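PTS system, nitrogen regulatory IIA protein (Neisseria meningitidis, PDB 2A0J) probably acts in nitrogen regulation as a IIA-type component of a phosphohistidine-dependent phosphotransfer system. Local coordinates at residues S21-R24 against L25-A29; F49-E52 against K53-S56; F124-K127 against S128-E131. All blocks are in the same frame, centred on the assembly; numbering follows the deposited sequence.

Interaction 1: residues S21-R24 against L25-A29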
ATOM      1  N   SER A  21       2.941   8.390 -12.930  1.00 26.86           N
ATOM      2  CA  SER A  21       3.830   7.240 -12.983  1.00 20.12           C
ATOM      3  C   SER A  21       3.932   6.500 -11.661  1.00 25.19           C
ATOM      4  O   SER A  21       3.542   7.017 -10.609  1.00 21.67           O
ATOM      5  CB  SER A  21       5.225   7.671 -13.426  1.00 15.42           C
ATOM      6  OG  SER A  21       5.799   8.562 -12.488  1.00 27.81           O
ATOM      7  N   LYS A  22       4.459   5.279 -11.742  1.00 25.93           N
ATOM      8  CA  LYS A  22       4.659   4.404 -10.592  1.00 23.10           C
ATOM      9  C   LYS A  22       5.761   5.007  -9.719  1.00 22.65           C
ATOM     10  O   LYS A  22       5.790   4.818  -8.504  1.00 27.18           O
ATOM     11  CB  LYS A  22       5.066   3.015 -11.086  1.00 19.10           C
ATOM     12  CG  LYS A  22       5.081   1.926 -10.032  1.00 23.73           C
ATOM     13  CD  LYS A  22       5.519   0.623 -10.673  1.00 15.26           C
ATOM     14  CE  LYS A  22       5.474  -0.532  -9.705  1.00 18.09           C
ATOM     15  NZ  LYS A  22       5.859  -1.809 -10.375  1.00 12.61           N
ATOM     16  N   LYS A  23       6.664   5.734 -10.363  1.00 22.50           N
ATOM     17  CA  LYS A  23       7.766   6.406  -9.687  1.00 27.18           C
ATOM     18  C   LYS A  23       7.153   7.528  -8.848  1.00 27.65           C
ATOM     19  O   LYS A  23       7.519   7.734  -7.686  1.00 21.54           O
ATOM     20  CB  LYS A  23       8.720   6.986 -10.736  1.00 21.72           C
ATOM     21  CG  LYS A  23       9.776   7.944 -10.223  1.00 21.76           C
ATOM     22  CD  LYS A  23      11.090   7.233  -9.958  1.00 45.14           C
ATOM     23  CE  LYS A  23      12.194   8.227  -9.625  1.00 52.50           C
ATOM     24  NZ  LYS A  23      12.438   9.184 -10.742  1.00 62.71           N
ATOM     25  N   ARG A  24       6.196   8.229  -9.449  1.00 26.23           N
ATOM     26  CA  ARG A  24       5.505   9.338  -8.800  1.00 26.16           C
ATOM     27  C   ARG A  24       4.735   8.807  -7.596  1.00 28.38           C
ATOM     28  O   ARG A  24       4.829   9.344  -6.492  1.00 30.79           O
ATOM     29  CB  ARG A  24       4.543   9.989  -9.798  1.00 28.29           C
ATOM     30  CG  ARG A  24       4.202  11.447  -9.525  1.00 45.71           C
ATOM     31  CD  ARG A  24       3.562  11.644  -8.162  1.00 64.01           C
ATOM     32  NE  ARG A  24       4.388  12.486  -7.300  1.00 82.22           N
ATOM     33  CZ  ARG A  24       4.579  13.789  -7.482  1.00 90.65           C
ATOM     34  NH1 ARG A  24       3.996  14.414  -8.498  1.00 87.05           N
ATOM     35  NH2 ARG A  24       5.363  14.466  -6.652  1.00 98.93           N
ATOM     36  N   LEU A  25       3.973   7.745  -7.824  1.00 22.69           N
ATOM     37  CA  LEU A  25       3.186   7.111  -6.783  1.00 18.40           C
ATOM     38  C   LEU A  25       4.076   6.731  -5.585  1.00 21.76           C
ATOM     39  O   LEU A  25       3.702   6.927  -4.423  1.00 11.06           O
ATOM     40  CB  LEU A  25       2.511   5.866  -7.370  1.00 18.35           C
ATOM     41  CG  LEU A  25       1.505   5.052  -6.555  1.00 27.22           C
ATOM     42  CD1 LEU A  25       0.317   5.913  -6.165  1.00 28.90           C
ATOM     43  CD2 LEU A  25       1.041   3.866  -7.388  1.00 32.75           C
ATOM     44  N   PHE A  26       5.258   6.189  -5.871  1.00 17.65           N
ATOM     45  CA  PHE A  26       6.176   5.787  -4.808  1.00 22.98           C
ATOM     46  C   PHE A  26       6.759   6.987  -4.061  1.00 22.50           C
ATOM     47  O   PHE A  26       7.023   6.909  -2.860  1.00 17.24           O
ATOM     48  CB  PHE A  26       7.307   4.908  -5.370  1.00 22.99           C
ATOM     49  CG  PHE A  26       6.981   3.432  -5.392  1.00 18.32           C
ATOM     50  CD1 PHE A  26       5.948   2.940  -6.177  1.00 22.24           C
ATOM     51  CD2 PHE A  26       7.711   2.534  -4.623  1.00 30.03           C
ATOM     52  CE1 PHE A  26       5.644   1.576  -6.194  1.00 18.36           C
ATOM     53  CE2 PHE A  26       7.415   1.168  -4.633  1.00 22.09           C
ATOM     54  CZ  PHE A  26       6.383   0.691  -5.418  1.00 15.31           C
ATOM     55  N   GLU A  27       6.967   8.094  -4.762  1.00 24.58           N
ATOM     56  CA  GLU A  27       7.497   9.283  -4.104  1.00 29.01           C
ATOM     57  C   GLU A  27       6.482   9.809  -3.102  1.00 23.21           C
ATOM     58  O   GLU A  27       6.830  10.147  -1.976  1.00 25.47           O
ATOM     59  CB  GLU A  27       7.833  10.364  -5.128  1.00 38.16           C
ATOM     60  CG  GLU A  27       9.130  10.103  -5.872  1.00 47.31           C
ATOM     61  CD  GLU A  27       9.423  11.154  -6.917  1.00 55.85           C
ATOM     62  OE1 GLU A  27      10.519  11.105  -7.508  1.00 77.12           O
ATOM     63  OE2 GLU A  27       8.557  12.025  -7.150  1.00 47.89           O
ATOM     64  N   GLU A  28       5.222   9.858  -3.516  1.00 22.33           N
ATOM     65  CA  GLU A  28       4.154  10.324  -2.651  1.00 25.21           C
ATOM     66  C   GLU A  28       3.994   9.418  -1.424  1.00 25.65           C
ATOM     67  O   GLU A  28       3.589   9.877  -0.352  1.00 21.78           O
ATOM     68  CB  GLU A  28       2.839  10.375  -3.432  1.00 34.70           C
ATOM     69  CG  GLU A  28       2.175  11.745  -3.417  1.00 56.34           C
ATOM     70  CD  GLU A  28       1.812  12.206  -2.017  1.00 59.02           C
ATOM     71  OE1 GLU A  28       0.922  11.592  -1.392  1.00 57.09           O
ATOM     72  OE2 GLU A  28       2.422  13.185  -1.541  1.00 66.62           O
ATOM     73  N   ALA A  29       4.307   8.134  -1.581  1.00 24.58           N
ATOM     74  CA  ALA A  29       4.195   7.186  -0.478  1.00 26.70           C
ATOM     75  C   ALA A  29       5.258   7.491   0.575  1.00 27.31           C
ATOM     76  O   ALA A  29       4.970   7.482   1.773  1.00 28.48           O
ATOM     77  CB  ALA A  29       4.350   5.759  -0.987  1.00 27.27           C
TER
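Lys22 and Phe26 run side by side, one turn apart at the start of helix 22-33, and their side chains point the same way. CG and CE of the lysine lie against the CD1-CE1 side of the ring, with Lys22 CG 3.9 Å from Phe26 CE1. The torsions set this up: CG of Lys22 is anti to the backbone N (chi1 -170°) and the chain stays extended beyond it, which carries NZ past the ring to a salt bridge with Glu52 and a hydrogen bond to Phe89 O.

On another side of the turn, Glu27 reaches back between two basic residues without gripping either. Its OE1 is 4.2 Å from Lys23 NZ, and its OE2 is 4.1 Å from Arg24 NH2, well out of the guanidinium plane, so any attraction is probably electrostatic, with no N-H aimed at the oxygen. The guanidinium and carboxylate planes stand 78° apart.

Behind these side chains is the helical backbone. Leu25 N donates to Ser21 O at 2.9 Å, and Glu28 N to Arg24 O at 3.0 Å. Ser21 is the N-cap: its OG accepts from Arg24 N at 3.1 Å, which satisfies an amide of the first turn and marks the start of the helix.

The inner side of the turn is buried. Phe26 packs against helix 41-52, edge-to-face with Phe49 and against Phe45 and Leu48, while Leu25 touches Phe89 and, with Glu28, meets Met17 of strand 13-17. The N-terminal turn of helix 22-33 is thus lodged between helix 41-52, the Phe89 loop and an outermost strand of the sheet.

Interaction 2: residues F49-E52 against K53-S56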
ATOM      1  N   PHE A  49      11.265   0.763  -3.137  1.00 24.14           N
ATOM      2  CA  PHE A  49      11.812   0.532  -4.473  1.00 24.28           C
ATOM      3  C   PHE A  49      12.867  -0.578  -4.512  1.00 24.02           C
ATOM      4  O   PHE A  49      13.090  -1.200  -5.554  1.00 24.87           O
ATOM      5  CB  PHE A  49      12.404   1.835  -5.027  1.00 33.18           C
ATOM      6  CG  PHE A  49      11.922   2.188  -6.420  1.00 55.69           C
ATOM      7  CD1 PHE A  49      10.558   2.307  -6.696  1.00 48.17           C
ATOM      8  CD2 PHE A  49      12.832   2.433  -7.449  1.00 58.75           C
ATOM      9  CE1 PHE A  49      10.110   2.666  -7.975  1.00 25.65           C
ATOM     10  CE2 PHE A  49      12.391   2.791  -8.727  1.00 41.59           C
ATOM     11  CZ  PHE A  49      11.028   2.907  -8.987  1.00 31.02           C
ATOM     12  N   ALA A  50      13.523  -0.827  -3.385  1.00 19.99           N
ATOM     13  CA  ALA A  50      14.527  -1.878  -3.330  1.00 20.37           C
ATOM     14  C   ALA A  50      13.813  -3.212  -3.546  1.00 19.84           C
ATOM     15  O   ALA A  50      14.381  -4.166  -4.088  1.00 17.41           O
ATOM     16  CB  ALA A  50      15.230  -1.862  -1.972  1.00 19.62           C
ATOM     17  N   ARG A  51      12.554  -3.256  -3.127  1.00 21.29           N
ATOM     18  CA  ARG A  51      11.723  -4.453  -3.245  1.00 25.78           C
ATOM     19  C   ARG A  51      11.042  -4.559  -4.607  1.00 19.98           C
ATOM     20  O   ARG A  51      11.019  -5.631  -5.215  1.00 10.68           O
ATOM     21  CB  ARG A  51      10.660  -4.460  -2.140  1.00 26.63           C
ATOM     22  CG  ARG A  51       9.598  -5.535  -2.310  1.00 20.79           C
ATOM     23  CD  ARG A  51      10.214  -6.931  -2.328  1.00 26.13           C
ATOM     24  NE  ARG A  51       9.209  -7.949  -2.612  1.00 14.63           N
ATOM     25  CZ  ARG A  51       8.650  -8.138  -3.803  1.00 18.14           C
ATOM     26  NH1 ARG A  51       8.999  -7.383  -4.847  1.00  3.43           N
ATOM     27  NH2 ARG A  51       7.721  -9.073  -3.945  1.00  3.20           N
ATOM     28  N   GLU A  52      10.482  -3.443  -5.066  1.00 18.88           N
ATOM     29  CA  GLU A  52       9.788  -3.364  -6.353  1.00 17.37           C
ATOM     30  C   GLU A  52      10.783  -3.768  -7.439  1.00 17.84           C
ATOM     31  O   GLU A  52      10.418  -4.267  -8.498  1.00 17.56           O
ATOM     32  CB  GLU A  52       9.302  -1.922  -6.571  1.00 19.62           C
ATOM     33  CG  GLU A  52       8.095  -1.759  -7.480  1.00 16.09           C
ATOM     34  CD  GLU A  52       6.886  -2.564  -7.028  1.00 21.79           C
ATOM     35  OE1 GLU A  52       6.621  -2.618  -5.805  1.00 15.02           O
ATOM     36  OE2 GLU A  52       6.189  -3.131  -7.901  1.00 20.23           O
ATOM     37  N   LYS A  53      12.058  -3.552  -7.145  1.00 21.80           N
ATOM     38  CA  LYS A  53      13.147  -3.888  -8.049  1.00 18.61           C
ATOM     39  C   LYS A  53      13.137  -5.385  -8.342  1.00 18.22           C
ATOM     40  O   LYS A  53      13.419  -5.815  -9.461  1.00 16.38           O
ATOM     41  CB  LYS A  53      14.466  -3.502  -7.391  1.00 27.08           C
ATOM     42  CG  LYS A  53      15.638  -3.359  -8.327  1.00 47.35           C
ATOM     43  CD  LYS A  53      16.826  -2.733  -7.600  1.00 65.15           C
ATOM     44  CE  LYS A  53      16.438  -1.410  -6.926  1.00 73.74           C
ATOM     45  NZ  LYS A  53      15.741  -0.461  -7.854  1.00 60.54           N
ATOM     46  N   LEU A  54      12.816  -6.177  -7.321  1.00 12.48           N
ATOM     47  CA  LEU A  54      12.773  -7.623  -7.469  1.00 21.29           C
ATOM     48  C   LEU A  54      11.613  -8.065  -8.348  1.00 26.63           C
ATOM     49  O   LEU A  54      11.626  -9.162  -8.892  1.00 30.10           O
ATOM     50  CB  LEU A  54      12.653  -8.294  -6.101  1.00 12.32           C
ATOM     51  CG  LEU A  54      13.731  -8.018  -5.054  1.00 11.81           C
ATOM     52  CD1 LEU A  54      13.588  -9.052  -3.949  1.00  9.31           C
ATOM     53  CD2 LEU A  54      15.127  -8.094  -5.673  1.00 12.17           C
ATOM     54  N   GLY A  55      10.608  -7.204  -8.477  1.00 29.69           N
ATOM     55  CA  GLY A  55       9.452  -7.528  -9.293  1.00 26.51           C
ATOM     56  C   GLY A  55       8.185  -6.867  -8.777  1.00 21.82           C
ATOM     57  O   GLY A  55       8.054  -6.614  -7.580  1.00 22.20           O
ATOM     58  N   SER A  56       7.252  -6.600  -9.688  1.00 12.87           N
ATOM     59  CA  SER A  56       5.988  -5.959  -9.352  1.00 17.91           C
ATOM     60  C   SER A  56       5.252  -6.580  -8.171  1.00 18.94           C
ATOM     61  O   SER A  56       5.091  -7.802  -8.080  1.00 20.05           O
ATOM     62  CB  SER A  56       5.054  -5.960 -10.565  1.00 12.63           C
ATOM     63  OG  SER A  56       3.868  -5.229 -10.288  1.00 18.35           O
TER
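With CG anti to the backbone N (chi1 170°) and a bend at chi2 of 59°, the Arg51 side chain turns past the end of helix 41-52, and Arg51 NH1 donates to Gly55 O at 3.0 Å. The oxygen lies at the guanidinium edge, and the donor sits in the carbonyl plane on a lone pair. The same NH1 lies beside Leu54 CB.

Glu52 also bends at chi2, and its OE2 comes to 3.2 Å from Ser56 CA. The carboxylate is held from outside by Thr57 through OE1, with Lys22 as its second partner, while Ser56 OG bonds to Phe89 O and Gly58 N. Lys53 folds back at chi3 and chi4, leaving NZ 4.1 Å from Phe49 CD2.

The backbone tightens beneath them. Lys53 N still donates four residues back to Phe49 O, but the next two amides donate only three back, Leu54 N to Arg51 O at 2.8 Å and Gly55 N to Glu52 O at 2.9 Å. Gly55 then leaves helical angles with phi 150°, where a CB would press on the preceding carbonyl oxygen.

Helix 41-52 runs out through a type I beta turn from Glu52 to Gly55, and the positive-phi glycine starts the loop toward strand 63-70.

Interaction 3: residues F124-K127 against S128-E131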
ATOM      1  N   PHE A 124      -8.451  -8.638  -1.365  1.00 25.50           N
ATOM      2  CA  PHE A 124      -8.312  -8.124  -2.724  1.00 28.76           C
ATOM      3  C   PHE A 124      -8.624  -9.133  -3.828  1.00 33.16           C
ATOM      4  O   PHE A 124      -8.859  -8.750  -4.980  1.00 36.27           O
ATOM      5  CB  PHE A 124      -6.903  -7.555  -2.928  1.00 22.01           C
ATOM      6  CG  PHE A 124      -6.589  -6.384  -2.038  1.00 21.89           C
ATOM      7  CD1 PHE A 124      -7.554  -5.419  -1.766  1.00 24.13           C
ATOM      8  CD2 PHE A 124      -5.323  -6.235  -1.485  1.00 25.91           C
ATOM      9  CE1 PHE A 124      -7.264  -4.319  -0.953  1.00 27.69           C
ATOM     10  CE2 PHE A 124      -5.019  -5.137  -0.668  1.00 28.58           C
ATOM     11  CZ  PHE A 124      -5.991  -4.179  -0.403  1.00 24.56           C
ATOM     12  N   SER A 125      -8.633 -10.416  -3.490  1.00 34.19           N
ATOM     13  CA  SER A 125      -8.927 -11.438  -4.487  1.00 32.06           C
ATOM     14  C   SER A 125     -10.423 -11.530  -4.743  1.00 27.73           C
ATOM     15  O   SER A 125     -10.856 -12.199  -5.680  1.00 34.14           O
ATOM     16  CB  SER A 125      -8.403 -12.800  -4.028  1.00 33.10           C
ATOM     17  OG  SER A 125      -8.995 -13.183  -2.798  1.00 41.78           O
ATOM     18  N   GLN A 126     -11.206 -10.849  -3.910  1.00 25.12           N
ATOM     19  CA  GLN A 126     -12.662 -10.860  -4.030  1.00 26.95           C
ATOM     20  C   GLN A 126     -13.165  -9.707  -4.871  1.00 29.91           C
ATOM     21  O   GLN A 126     -12.918  -8.541  -4.558  1.00 33.26           O
ATOM     22  CB  GLN A 126     -13.310 -10.791  -2.654  1.00 25.39           C
ATOM     23  CG  GLN A 126     -12.974 -11.955  -1.758  1.00 32.23           C
ATOM     24  CD  GLN A 126     -13.728 -11.884  -0.455  1.00 56.43           C
ATOM     25  OE1 GLN A 126     -14.950 -11.714  -0.447  1.00 65.43           O
ATOM     26  NE2 GLN A 126     -13.010 -12.015   0.657  1.00 66.09           N
ATOM     27  N   LYS A 127     -13.891 -10.041  -5.934  1.00 28.51           N
ATOM     28  CA  LYS A 127     -14.411  -9.038  -6.846  1.00 31.02           C
ATOM     29  C   LYS A 127     -15.254  -7.953  -6.177  1.00 33.13           C
ATOM     30  O   LYS A 127     -15.070  -6.764  -6.444  1.00 32.26           O
ATOM     31  CB  LYS A 127     -15.226  -9.709  -7.955  1.00 20.45           C
ATOM     32  CG  LYS A 127     -15.691  -8.731  -9.023  1.00 34.32           C
ATOM     33  CD  LYS A 127     -16.251  -9.438 -10.234  1.00 46.42           C
ATOM     34  CE  LYS A 127     -16.659  -8.431 -11.292  1.00 49.71           C
ATOM     35  NZ  LYS A 127     -15.518  -7.558 -11.678  1.00 59.95           N
ATOM     36  N   SER A 128     -16.175  -8.360  -5.311  1.00 31.51           N
ATOM     37  CA  SER A 128     -17.042  -7.404  -4.634  1.00 26.62           C
ATOM     38  C   SER A 128     -16.288  -6.464  -3.694  1.00 25.27           C
ATOM     39  O   SER A 128     -16.703  -5.328  -3.504  1.00 27.02           O
ATOM     40  CB  SER A 128     -18.147  -8.146  -3.879  1.00 13.51           C
ATOM     41  OG  SER A 128     -17.605  -9.178  -3.085  1.00 29.61           O
ATOM     42  N   ILE A 129     -15.187  -6.926  -3.105  1.00 22.57           N
ATOM     43  CA  ILE A 129     -14.407  -6.072  -2.218  1.00 21.80           C
ATOM     44  C   ILE A 129     -13.677  -5.002  -3.027  1.00 23.27           C
ATOM     45  O   ILE A 129     -13.611  -3.840  -2.622  1.00 24.23           O
ATOM     46  CB  ILE A 129     -13.362  -6.869  -1.414  1.00 28.82           C
ATOM     47  CG1 ILE A 129     -14.061  -7.708  -0.339  1.00 16.06           C
ATOM     48  CG2 ILE A 129     -12.347  -5.903  -0.785  1.00 17.37           C
ATOM     49  CD1 ILE A 129     -13.121  -8.591   0.465  1.00 30.35           C
ATOM     50  N   ARG A 130     -13.128  -5.400  -4.172  1.00 19.58           N
ATOM     51  CA  ARG A 130     -12.419  -4.459  -5.034  1.00 24.83           C
ATOM     52  C   ARG A 130     -13.403  -3.448  -5.613  1.00 26.60           C
ATOM     53  O   ARG A 130     -13.082  -2.267  -5.769  1.00 26.50           O
ATOM     54  CB  ARG A 130     -11.710  -5.191  -6.180  1.00 14.83           C
ATOM     55  CG  ARG A 130     -10.635  -6.181  -5.749  1.00 11.57           C
ATOM     56  CD  ARG A 130      -9.816  -6.632  -6.952  1.00  7.02           C
ATOM     57  NE  ARG A 130     -10.650  -7.113  -8.050  1.00  8.78           N
ATOM     58  CZ  ARG A 130     -10.930  -8.393  -8.285  1.00 25.75           C
ATOM     59  NH1 ARG A 130     -10.441  -9.349  -7.500  1.00 13.26           N
ATOM     60  NH2 ARG A 130     -11.699  -8.717  -9.316  1.00 26.72           N
ATOM     61  N   GLU A 131     -14.604  -3.920  -5.934  1.00 27.33           N
ATOM     62  CA  GLU A 131     -15.636  -3.053  -6.487  1.00 28.47           C
ATOM     63  C   GLU A 131     -16.062  -1.990  -5.483  1.00 23.84           C
ATOM     64  O   GLU A 131     -16.297  -0.844  -5.860  1.00 20.89           O
ATOM     65  CB  GLU A 131     -16.845  -3.881  -6.928  1.00 41.02           C
ATOM     66  CG  GLU A 131     -16.664  -4.547  -8.282  1.00 53.16           C
ATOM     67  CD  GLU A 131     -17.828  -5.438  -8.661  1.00 69.82           C
ATOM     68  OE1 GLU A 131     -17.905  -5.844  -9.840  1.00 73.65           O
ATOM     69  OE2 GLU A 131     -18.659  -5.739  -7.779  1.00 81.89           O
TER
HETATM   70  O   HOH W   1     -12.548 -11.872  -8.713  1.00 32.20           O
HETATM   71  O   HOH W   2     -12.678  -6.626 -10.641  1.00 36.83           O
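Arg130 folds back over the short turn joining helix 110-124 to helix 127-135, with Gln126 as the N-cap residue of the second helix. Its NH1 donates to Phe124 O at 3.0 Å with a nearly straight N-H...O angle of 172°, and the oxygen lies in the guanidinium plane. The bend at chi3 (-52°) turns the guanidinium back across the chain, and one face is covered by Lys127 CA, 3.6 Å above the plane and offset toward the rim. In this close-packed part the arginine therefore ties the carbonyl of Phe124, near the end of helix 110-124, to the first turn of helix 127-135. The Phe124 ring is buried against Val63, Ile65 and Leu146, and Arg130 also touches Val63.

A second close spot is formed by Gln126 and Ile129. The amide end of Gln126 lies against the ethyl branch of the isoleucine, with NE2 3.4 Å from Ile129 CD1. The new helix begins underneath, where Gln126 O takes a bond from Arg130 N at 3.2 Å and a weak one from Ile129 N.

The outer side is looser and wetter. Lys127 and Glu131, one turn apart, make a salt bridge of 3.5 Å between NZ and OE1 on an exposed surface. Two waters gather at Arg130 NH2 nearby. One joins it to Ser125 O through two weak bonds. The other accepts weakly from Lys127 NZ and, at 2.7 Å, from Arg130 NH2.

How the interactions relate
From the N terminus, the chain leaves strand 13-17 and starts helix 22-33 at interaction 1. Interaction 2 ends the next helix, 41-52, and opens the loop toward strand 63-70; interaction 3 comes much later, at the bend between helices 110-124 and 127-135. Each closes a local turn, and they follow in series, neither nested nor crossed. Interactions 1 and 2 touch: Lys22 NZ meets Glu52 OE2 at 2.8 Å, and Phe26 CZ lies 3.3 Å from Glu52 OE1, joining the start of one helix to the end of the next. Interaction 3 stands apart, its centre about 24 Å from both other centres, but its side chains reach strand 63-70, into which the loop of interaction 2 leads.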